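Local coordinates for protein glutathione-independent glyoxalase DJ-1 (Schizosaccharomyces pombe, PDB 4QYT) that converts methylglyoxal to D-lactate in a single step without glutathione and takes part in protection against reactive oxygen species, at residues 5-15 with 23-35. Sequence-based numbering, arbitrary orientation.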
loop_
_atom_site.group_PDB
_atom_site.type_symbol
_atom_site.label_atom_id
_atom_site.label_comp_id
_atom_site.label_asym_id
_atom_site.label_seq_id
_atom_site.Cartn_x
_atom_site.Cartn_y
_atom_site.Cartn_z
ATOM N N VAL A 5 -11.284 -19.813 -5.024
ATOM C CA VAL A 5 -10.184 -19.501 -4.045
ATOM C C VAL A 5 -10.663 -18.366 -3.184
ATOM O O VAL A 5 -11.222 -17.401 -3.709
ATOM C CB VAL A 5 -8.875 -19.108 -4.768
ATOM C CG1 VAL A 5 -7.822 -18.608 -3.797
ATOM C CG2 VAL A 5 -8.346 -20.305 -5.540
ATOM N N LYS A 6 -10.215 -18.378 -1.942
ATOM C CA LYS A 6 -10.794 -17.511 -0.948
ATOM C C LYS A 6 -9.691 -17.100 0.020
ATOM O O LYS A 6 -9.120 -17.956 0.720
ATOM C CB LYS A 6 -11.877 -18.309 -0.232
ATOM C CG LYS A 6 -13.063 -18.633 -1.125
ATOM C CD LYS A 6 -14.049 -19.549 -0.434
ATOM C CE LYS A 6 -13.446 -20.917 -0.131
ATOM N NZ LYS A 6 -14.250 -22.108 -0.572
ATOM N N VAL A 7 -9.400 -15.806 0.104
ATOM C CA VAL A 7 -8.236 -15.332 0.846
ATOM C C VAL A 7 -8.660 -14.632 2.131
ATOM O O VAL A 7 -9.599 -13.832 2.141
ATOM C CB VAL A 7 -7.417 -14.372 -0.047
ATOM C CG1 VAL A 7 -6.168 -13.878 0.662
ATOM C CG2 VAL A 7 -7.065 -15.038 -1.373
ATOM N N CYS A 8 -7.889 -14.902 3.188
ATOM C CA CYS A 8 -7.956 -14.145 4.435
ATOM C C CYS A 8 -6.682 -13.328 4.597
ATOM O O CYS A 8 -5.582 -13.903 4.650
ATOM C CB CYS A 8 -8.056 -15.096 5.623
ATOM S SG CYS A 8 -7.864 -14.278 7.210
ATOM N N LEU A 9 -6.843 -12.013 4.696
ATOM C CA LEU A 9 -5.740 -11.124 5.051
ATOM C C LEU A 9 -5.952 -10.742 6.521
ATOM O O LEU A 9 -6.849 -9.993 6.870
ATOM C CB LEU A 9 -5.779 -9.924 4.110
ATOM C CG LEU A 9 -4.703 -8.892 4.236
ATOM C CD1 LEU A 9 -3.334 -9.351 4.462
ATOM C CD2 LEU A 9 -4.777 -7.892 3.114
ATOM N N PHE A 10 -5.127 -11.349 7.389
ATOM C CA PHE A 10 -5.206 -10.990 8.804
ATOM C C PHE A 10 -4.741 -9.563 8.997
ATOM O O PHE A 10 -3.848 -9.064 8.312
ATOM C CB PHE A 10 -4.343 -11.939 9.641
ATOM C CG PHE A 10 -4.939 -13.296 9.866
ATOM C CD1 PHE A 10 -6.073 -13.448 10.650
ATOM C CD2 PHE A 10 -4.353 -14.455 9.367
ATOM C CE1 PHE A 10 -6.593 -14.705 10.924
ATOM C CE2 PHE A 10 -4.868 -15.704 9.664
ATOM C CZ PHE A 10 -5.983 -15.838 10.443
ATOM N N VAL A 11 -5.272 -8.935 10.045
ATOM C CA VAL A 11 -4.947 -7.554 10.364
ATOM C C VAL A 11 -5.132 -7.365 11.862
ATOM O O VAL A 11 -6.036 -7.945 12.460
ATOM C CB VAL A 11 -5.768 -6.553 9.521
ATOM C CG1 VAL A 11 -7.254 -6.589 9.882
ATOM C CG2 VAL A 11 -5.230 -5.134 9.566
ATOM N N ALA A 12 -4.284 -6.539 12.462
ATOM C CA ALA A 12 -4.357 -6.236 13.878
ATOM C C ALA A 12 -4.076 -4.745 14.037
ATOM O O ALA A 12 -3.529 -4.101 13.141
ATOM C CB ALA A 12 -3.310 -7.064 14.617
ATOM N N ASP A 13 -4.350 -4.201 15.219
ATOM C CA ASP A 13 -3.798 -2.883 15.511
ATOM C C ASP A 13 -2.287 -2.949 15.351
ATOM O O ASP A 13 -1.636 -3.872 15.836
ATOM C CB ASP A 13 -4.249 -2.444 16.911
ATOM C CG ASP A 13 -5.733 -2.303 16.983
ATOM O OD1 ASP A 13 -6.301 -1.499 16.250
ATOM O OD2 ASP A 13 -6.379 -3.121 17.680
ATOM N N GLY A 14 -1.720 -1.976 14.643
ATOM C CA GLY A 14 -0.288 -2.003 14.409
ATOM C C GLY A 14 0.127 -2.691 13.118
ATOM O O GLY A 14 1.334 -2.763 12.845
ATOM N N THR A 15 -0.823 -3.177 12.293
ATOM C CA THR A 15 -0.440 -3.767 11.012
ATOM C C THR A 15 0.029 -2.668 10.050
ATOM O O THR A 15 -0.593 -1.594 9.947
ATOM C CB THR A 15 -1.623 -4.548 10.401
ATOM O OG1 THR A 15 -1.837 -5.742 11.173
ATOM C CG2 THR A 15 -1.382 -4.896 8.952
ATOM N N PRO A 23 -1.130 -7.025 -1.141
ATOM C CA PRO A 23 -1.898 -8.241 -1.416
ATOM C C PRO A 23 -3.377 -7.943 -1.578
ATOM O O PRO A 23 -4.045 -8.582 -2.391
ATOM C CB PRO A 23 -1.563 -9.154 -0.233
ATOM C CG PRO A 23 -1.067 -8.236 0.865
ATOM C CD PRO A 23 -0.365 -7.141 0.114
ATOM N N TRP A 24 -3.926 -7.038 -0.775
ATOM C CA TRP A 24 -5.353 -6.689 -0.893
ATOM C C TRP A 24 -5.691 -6.268 -2.323
ATOM O O TRP A 24 -6.596 -6.800 -2.972
ATOM C CB TRP A 24 -5.701 -5.548 0.071
ATOM C CG TRP A 24 -7.138 -5.162 0.030
ATOM C CD1 TRP A 24 -7.663 -4.172 -0.739
ATOM C CD2 TRP A 24 -8.228 -5.792 0.680
ATOM N NE1 TRP A 24 -9.009 -4.141 -0.607
ATOM C CE2 TRP A 24 -9.392 -5.106 0.276
ATOM C CE3 TRP A 24 -8.348 -6.849 1.589
ATOM C CZ2 TRP A 24 -10.657 -5.440 0.752
ATOM C CZ3 TRP A 24 -9.622 -7.179 2.036
ATOM C CH2 TRP A 24 -10.732 -6.465 1.622
ATOM N N GLY A 25 -4.939 -5.296 -2.832
ATOM C CA GLY A 25 -5.221 -4.752 -4.137
ATOM C C GLY A 25 -4.958 -5.727 -5.265
ATOM O O GLY A 25 -5.635 -5.683 -6.301
ATOM N N ILE A 26 -3.972 -6.581 -5.082
ATOM C CA ILE A 26 -3.635 -7.591 -6.116
ATOM C C ILE A 26 -4.737 -8.633 -6.220
ATOM O O ILE A 26 -5.196 -8.948 -7.321
ATOM C CB ILE A 26 -2.242 -8.173 -5.832
ATOM C CG1 ILE A 26 -1.171 -7.110 -6.118
ATOM C CG2 ILE A 26 -1.970 -9.432 -6.661
ATOM C CD1 ILE A 26 0.195 -7.429 -5.544
ATOM N N PHE A 27 -5.189 -9.177 -5.085
ATOM C CA PHE A 27 -6.272 -10.167 -5.140
ATOM C C PHE A 27 -7.582 -9.554 -5.594
ATOM O O PHE A 27 -8.322 -10.210 -6.350
ATOM C CB PHE A 27 -6.396 -10.918 -3.814
ATOM C CG PHE A 27 -5.376 -11.990 -3.644
ATOM C CD1 PHE A 27 -5.518 -13.173 -4.353
ATOM C CD2 PHE A 27 -4.266 -11.854 -2.860
ATOM C CE1 PHE A 27 -4.564 -14.168 -4.285
ATOM C CE2 PHE A 27 -3.316 -12.868 -2.787
ATOM C CZ PHE A 27 -3.455 -14.031 -3.551
ATOM N N LYS A 28 -7.876 -8.310 -5.208
ATOM C CA LYS A 28 -9.079 -7.657 -5.720
ATOM C C LYS A 28 -9.006 -7.517 -7.249
ATOM O O LYS A 28 -9.977 -7.793 -7.976
ATOM C CB LYS A 28 -9.276 -6.282 -5.056
ATOM C CG LYS A 28 -9.841 -6.400 -3.664
ATOM C CD LYS A 28 -11.355 -6.373 -3.722
ATOM C CE LYS A 28 -11.993 -6.512 -2.372
ATOM N NZ LYS A 28 -13.486 -6.403 -2.455
ATOM N N ARG A 29 -7.850 -7.119 -7.780
ATOM C CA ARG A 29 -7.722 -7.018 -9.233
ATOM C C ARG A 29 -7.925 -8.362 -9.913
ATOM O O ARG A 29 -8.390 -8.430 -11.059
ATOM C CB ARG A 29 -6.363 -6.451 -9.594
ATOM C CG ARG A 29 -6.270 -4.933 -9.374
ATOM C CD ARG A 29 -4.836 -4.475 -9.431
ATOM N NE ARG A 29 -4.666 -3.027 -9.383
ATOM C CZ ARG A 29 -4.820 -2.301 -8.294
ATOM N NH1 ARG A 29 -5.052 -2.869 -7.114
ATOM N NH2 ARG A 29 -4.618 -0.990 -8.351
ATOM N N ALA A 30 -7.465 -9.428 -9.274
ATOM C CA ALA A 30 -7.644 -10.789 -9.761
ATOM C C ALA A 30 -9.049 -11.309 -9.671
ATOM O O ALA A 30 -9.333 -12.432 -10.130
ATOM C CB ALA A 30 -6.676 -11.724 -9.046
ATOM N N GLU A 31 -9.934 -10.555 -9.045
ATOM C CA GLU A 31 -11.314 -10.977 -8.781
ATOM C C GLU A 31 -11.341 -12.296 -8.008
ATOM O O GLU A 31 -12.205 -13.150 -8.209
ATOM C CB GLU A 31 -12.128 -11.050 -10.095
ATOM C CG GLU A 31 -12.170 -9.719 -10.840
ATOM C CD GLU A 31 -12.971 -9.696 -12.110
ATOM O OE1 GLU A 31 -12.926 -10.702 -12.823
ATOM O OE2 GLU A 31 -13.861 -8.839 -12.189
ATOM N N ILE A 32 -10.438 -12.394 -7.030
ATOM C CA ILE A 32 -10.399 -13.479 -6.074
ATOM C C ILE A 32 -10.932 -12.982 -4.756
ATOM O O ILE A 32 -10.401 -11.993 -4.221
ATOM C CB ILE A 32 -8.977 -14.028 -5.941
ATOM C CG1 ILE A 32 -8.553 -14.718 -7.246
ATOM C CG2 ILE A 32 -8.849 -14.947 -4.745
ATOM C CD1 ILE A 32 -7.112 -15.168 -7.314
ATOM N N PRO A 33 -11.998 -13.590 -4.217
ATOM C CA PRO A 33 -12.545 -13.121 -2.942
ATOM C C PRO A 33 -11.506 -13.006 -1.840
ATOM O O PRO A 33 -10.711 -13.934 -1.657
ATOM C CB PRO A 33 -13.609 -14.163 -2.607
ATOM C CG PRO A 33 -14.007 -14.718 -3.919
ATOM C CD PRO A 33 -12.777 -14.729 -4.754
ATOM N N ILE A 34 -11.572 -11.906 -1.095
ATOM C CA ILE A 34 -10.639 -11.641 -0.008
ATOM C C ILE A 34 -11.362 -10.893 1.091
ATOM O O ILE A 34 -12.074 -9.922 0.806
ATOM C CB ILE A 34 -9.366 -10.903 -0.502
ATOM C CG1 ILE A 34 -8.351 -10.735 0.616
ATOM C CG2 ILE A 34 -9.679 -9.575 -1.190
ATOM C CD1 ILE A 34 -6.970 -10.368 0.115
ATOM N N ASP A 35 -11.156 -11.357 2.329
ATOM C CA ASP A 35 -11.662 -10.687 3.520
ATOM C C ASP A 35 -10.478 -10.238 4.365
ATOM O O ASP A 35 -9.520 -10.988 4.496
ATOM C CB ASP A 35 -12.483 -11.635 4.422
ATOM C CG ASP A 35 -13.812 -12.086 3.860
ATOM O OD1 ASP A 35 -14.411 -11.343 3.057
ATOM O OD2 ASP A 35 -14.260 -13.165 4.277
#
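V7 gives its N-H to the carbonyl O of P33, V7 O takes one from D35 N, and L9 N closes the series on D35 O; each N-to-O distance is 2.9 Å, and the L9 bond is the straightest, at 170° about its hydrogen. These bonds pair strands 7-12 and 34-39 in parallel, the two strands of a beta-alpha-beta crossover of the DJ-1/PfpI fold, with helix 17-29 returning antiparallel over the sheet. A Schellman motif at E31 ends the helix and turns the chain toward I32. Between sheet and helix, V7 uses both methyls. Its CG1, anti to the backbone N (chi1 -178°), meets I34 CD1 at 3.6 Å, the two side chains crossing at a slant, while CG2 sits over one face of the F27 ring, 4.0 Å from the centroid, in a CH-pi contact. With an alanine here, a gap would probably open over that ring, and I34 CD1 and I32 CG2 would lose the methyl groups they pack against. Farther along, L9 CD2 meets W24 at the ring edge and at CB, while W24 NE1 bonds to R51 O of the second subunit. At the outer end, V5 O is buried without a polar partner, lying 3.3 Å from P33 CD.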